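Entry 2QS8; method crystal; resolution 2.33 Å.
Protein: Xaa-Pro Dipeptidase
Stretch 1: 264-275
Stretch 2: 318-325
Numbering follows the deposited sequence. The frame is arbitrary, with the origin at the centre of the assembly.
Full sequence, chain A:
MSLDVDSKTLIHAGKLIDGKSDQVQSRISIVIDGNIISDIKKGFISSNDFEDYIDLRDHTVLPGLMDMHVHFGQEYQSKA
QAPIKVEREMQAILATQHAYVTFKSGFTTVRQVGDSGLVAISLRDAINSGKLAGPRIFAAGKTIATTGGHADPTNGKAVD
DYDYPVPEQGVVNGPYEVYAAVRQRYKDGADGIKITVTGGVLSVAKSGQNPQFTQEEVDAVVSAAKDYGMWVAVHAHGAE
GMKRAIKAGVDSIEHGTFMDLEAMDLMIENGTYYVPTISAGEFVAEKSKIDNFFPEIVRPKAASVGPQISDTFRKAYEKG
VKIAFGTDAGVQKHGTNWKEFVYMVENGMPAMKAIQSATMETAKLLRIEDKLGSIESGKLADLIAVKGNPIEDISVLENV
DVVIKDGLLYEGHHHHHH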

# COMPACT_ATOMS: atom_id res chain seq x y z
N MSE A 264 -29.34 14.62 -11.28
CA MSE A 264 -29.97 15.86 -10.90
C MSE A 264 -30.74 15.76 -9.60
O MSE A 264 -30.60 16.62 -8.74
CB MSE A 264 -30.87 16.34 -12.02
CG MSE A 264 -30.08 16.69 -13.27
SE MSE A 264 -31.14 17.66 -14.62
CE MSE A 264 -31.90 16.21 -15.67
N ASP A 265 -31.54 14.71 -9.45
CA ASP A 265 -32.29 14.53 -8.21
C ASP A 265 -31.33 14.26 -7.05
O ASP A 265 -31.57 14.69 -5.92
CB ASP A 265 -33.30 13.39 -8.34
CG ASP A 265 -34.45 13.72 -9.28
OD1 ASP A 265 -34.95 14.86 -9.21
OD2 ASP A 265 -34.86 12.85 -10.08
N LEU A 266 -30.26 13.53 -7.32
CA LEU A 266 -29.28 13.25 -6.28
C LEU A 266 -28.66 14.56 -5.81
O LEU A 266 -28.51 14.78 -4.62
CB LEU A 266 -28.19 12.32 -6.80
CG LEU A 266 -28.59 10.84 -6.88
CD1 LEU A 266 -27.52 10.05 -7.61
CD2 LEU A 266 -28.79 10.29 -5.47
N MSE A 267 -28.32 15.44 -6.74
CA MSE A 267 -27.72 16.72 -6.37
C MSE A 267 -28.67 17.59 -5.57
O MSE A 267 -28.25 18.31 -4.66
CB MSE A 267 -27.26 17.46 -7.62
CG MSE A 267 -25.98 16.91 -8.19
SE MSE A 267 -25.51 17.95 -9.78
CE MSE A 267 -24.69 19.54 -8.93
N ILE A 268 -29.96 17.52 -5.90
CA ILE A 268 -30.96 18.28 -5.18
C ILE A 268 -31.11 17.73 -3.77
O ILE A 268 -31.19 18.48 -2.80
CB ILE A 268 -32.32 18.22 -5.90
CG1 ILE A 268 -32.20 18.92 -7.26
CG2 ILE A 268 -33.39 18.89 -5.06
CD1 ILE A 268 -33.42 18.76 -8.13
N GLU A 269 -31.15 16.41 -3.66
CA GLU A 269 -31.31 15.76 -2.36
C GLU A 269 -30.13 15.99 -1.42
O GLU A 269 -30.31 16.11 -0.21
CB GLU A 269 -31.49 14.26 -2.56
CG GLU A 269 -31.75 13.47 -1.30
CD GLU A 269 -31.57 11.97 -1.51
OE1 GLU A 269 -32.11 11.43 -2.50
OE2 GLU A 269 -30.88 11.33 -0.68
N ASN A 270 -28.93 16.02 -1.98
CA ASN A 270 -27.71 16.22 -1.19
C ASN A 270 -27.30 17.69 -1.10
O ASN A 270 -26.36 18.03 -0.39
CB ASN A 270 -26.56 15.40 -1.79
CG ASN A 270 -26.77 13.90 -1.67
OD1 ASN A 270 -26.72 13.34 -0.57
ND2 ASN A 270 -27.01 13.24 -2.79
N GLY A 271 -28.01 18.55 -1.82
CA GLY A 271 -27.70 19.97 -1.81
C GLY A 271 -26.34 20.26 -2.42
O GLY A 271 -25.58 21.08 -1.90
N THR A 272 -26.03 19.60 -3.53
CA THR A 272 -24.75 19.79 -4.21
C THR A 272 -24.83 20.96 -5.18
O THR A 272 -25.84 21.12 -5.86
CB THR A 272 -24.35 18.54 -5.01
OG1 THR A 272 -24.67 17.36 -4.26
CG2 THR A 272 -22.86 18.57 -5.30
N TYR A 273 -23.78 21.77 -5.26
CA TYR A 273 -23.76 22.91 -6.19
C TYR A 273 -23.26 22.55 -7.58
O TYR A 273 -22.34 21.75 -7.73
CB TYR A 273 -22.90 24.05 -5.64
CG TYR A 273 -23.67 25.03 -4.77
CD1 TYR A 273 -23.73 24.87 -3.38
CD2 TYR A 273 -24.33 26.12 -5.34
CE1 TYR A 273 -24.44 25.78 -2.57
CE2 TYR A 273 -25.05 27.03 -4.55
CZ TYR A 273 -25.09 26.86 -3.17
OH TYR A 273 -25.77 27.79 -2.41
N TYR A 274 -23.90 23.12 -8.60
CA TYR A 274 -23.52 22.90 -9.99
C TYR A 274 -22.81 24.14 -10.55
O TYR A 274 -23.38 25.22 -10.57
CB TYR A 274 -24.76 22.59 -10.85
CG TYR A 274 -24.46 22.41 -12.34
CD1 TYR A 274 -25.40 22.78 -13.30
CD2 TYR A 274 -23.26 21.86 -12.77
CE1 TYR A 274 -25.14 22.60 -14.66
CE2 TYR A 274 -23.00 21.67 -14.12
CZ TYR A 274 -23.94 22.05 -15.06
OH TYR A 274 -23.68 21.86 -16.40
N VAL A 275 -21.56 23.96 -10.98
CA VAL A 275 -20.75 25.04 -11.55
C VAL A 275 -20.60 24.65 -13.03
O VAL A 275 -19.71 23.89 -13.39
CB VAL A 275 -19.38 25.11 -10.89
CG1 VAL A 275 -18.62 26.32 -11.36
CG2 VAL A 275 -19.53 25.13 -9.40
N GLU A 318 -33.85 24.49 -14.72
CA GLU A 318 -35.30 24.30 -14.64
C GLU A 318 -35.66 23.23 -13.61
O GLU A 318 -36.64 23.37 -12.88
CB GLU A 318 -35.84 23.91 -16.02
CG GLU A 318 -35.42 24.87 -17.12
CD GLU A 318 -36.00 24.51 -18.48
OE1 GLU A 318 -36.12 23.30 -18.78
OE2 GLU A 318 -36.31 25.43 -19.26
N LYS A 319 -34.86 22.17 -13.53
CA LYS A 319 -35.09 21.09 -12.58
C LYS A 319 -34.92 21.56 -11.13
O LYS A 319 -35.34 20.88 -10.19
CB LYS A 319 -34.14 19.93 -12.86
CG LYS A 319 -34.39 18.70 -12.00
CD LYS A 319 -35.62 17.95 -12.47
CE LYS A 319 -35.81 16.66 -11.68
NZ LYS A 319 -36.95 15.86 -12.21
N GLY A 320 -34.27 22.71 -10.95
CA GLY A 320 -34.08 23.23 -9.61
C GLY A 320 -32.76 22.91 -8.92
O GLY A 320 -32.65 23.05 -7.70
N VAL A 321 -31.77 22.46 -9.69
CA VAL A 321 -30.45 22.14 -9.15
C VAL A 321 -29.76 23.43 -8.71
O VAL A 321 -29.79 24.43 -9.42
CB VAL A 321 -29.58 21.44 -10.21
CG1 VAL A 321 -28.16 21.26 -9.69
CG2 VAL A 321 -30.18 20.10 -10.58
N LYS A 322 -29.13 23.41 -7.54
CA LYS A 322 -28.43 24.60 -7.05
C LYS A 322 -27.29 24.93 -8.01
O LYS A 322 -26.57 24.04 -8.48
CB LYS A 322 -27.90 24.36 -5.64
CG LYS A 322 -29.00 24.07 -4.64
CD LYS A 322 -28.44 23.42 -3.39
CE LYS A 322 -27.75 24.42 -2.51
NZ LYS A 322 -28.77 25.33 -1.92
N ILE A 323 -27.13 26.22 -8.30
CA ILE A 323 -26.11 26.67 -9.23
C ILE A 323 -25.28 27.83 -8.70
O ILE A 323 -25.81 28.80 -8.15
CB ILE A 323 -26.76 27.09 -10.57
CG1 ILE A 323 -27.30 25.85 -11.29
CG2 ILE A 323 -25.77 27.86 -11.43
CD1 ILE A 323 -28.05 26.14 -12.58
N ALA A 324 -23.96 27.71 -8.87
CA ALA A 324 -23.02 28.74 -8.45
C ALA A 324 -22.15 29.10 -9.66
O ALA A 324 -21.76 28.22 -10.43
CB ALA A 324 -22.15 28.25 -7.30
N PHE A 325 -21.87 30.39 -9.82
CA PHE A 325 -21.08 30.92 -10.93
C PHE A 325 -19.65 30.35 -11.05
O PHE A 325 -18.86 30.39 -10.09
CB PHE A 325 -21.00 32.44 -10.80
CG PHE A 325 -20.47 33.13 -12.01
CD1 PHE A 325 -21.33 33.55 -13.01
CD2 PHE A 325 -19.11 33.38 -12.15
CE1 PHE A 325 -20.86 34.23 -14.12
CE2 PHE A 325 -18.63 34.05 -13.25
CZ PHE A 325 -19.50 34.48 -14.24
O HOH W 1 -28.72 21.19 -5.84

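Val321 is the apolar centre of the contact: just beyond the helix end that opens stretch 2, it lies against the helix of stretch 1 and the strand that follows. Its CG2 packs on Met264 CB (4.1 Å) and Ile268 CG1 (4.1 Å), while its CG1 meets the selenomethionine methyl, Met267 CE (3.9 Å), and Tyr274 CB (3.8 Å), so the two methyls together touch both helix and strand. Met264, also selenomethionine, extends the apolar surface through SE to Lys319 CB (4.2 Å).

Beside this cluster the backbones join in a single parallel bridge centred on Tyr274 and Ile323. Tyr274 N donates to Lys322 O (2.8 Å) and its carbonyl O accepts from Ala324 N (3.1 Å), so one residue bonds on both sides of Ile323. Two CA-H...O contacts supplement them, Ile323 CA to Tyr274 O (3.4 Å) and Val275 CA to Ala324 O (3.5 Å). Tyr274 CD1 also approaches Ile323 CG1 (4.1 Å).

Before the bridge, one water links the two backbones: it accepts from Lys322 N (2.8 Å) and donates to Thr272 O (2.9 Å) and, weakly, to Met267 O (3.1 Å), tying helix end, turn and second stretch together.

The Tyr273 ring reaches across to Ala324, CD2 to CB 3.6 Å, and carries Lys322 CE over one face, 4.0 Å from the centroid of the Tyr273 ring, a CH-pi contact made by the lysine's aliphatic portion. Farther back along that chain, Lys322 CD rests on Gly271 CA (3.9 Å), where positive phi turns the chain out of the helix.

At the polar edge, Ile268 CD1 covers Lys319 O (3.5 Å) beside the Schellman turn at Gly320, and Asp265 OD1 faces Lys319 NZ in a long salt bridge (3.7 Å), an exposed electrostatic pairing.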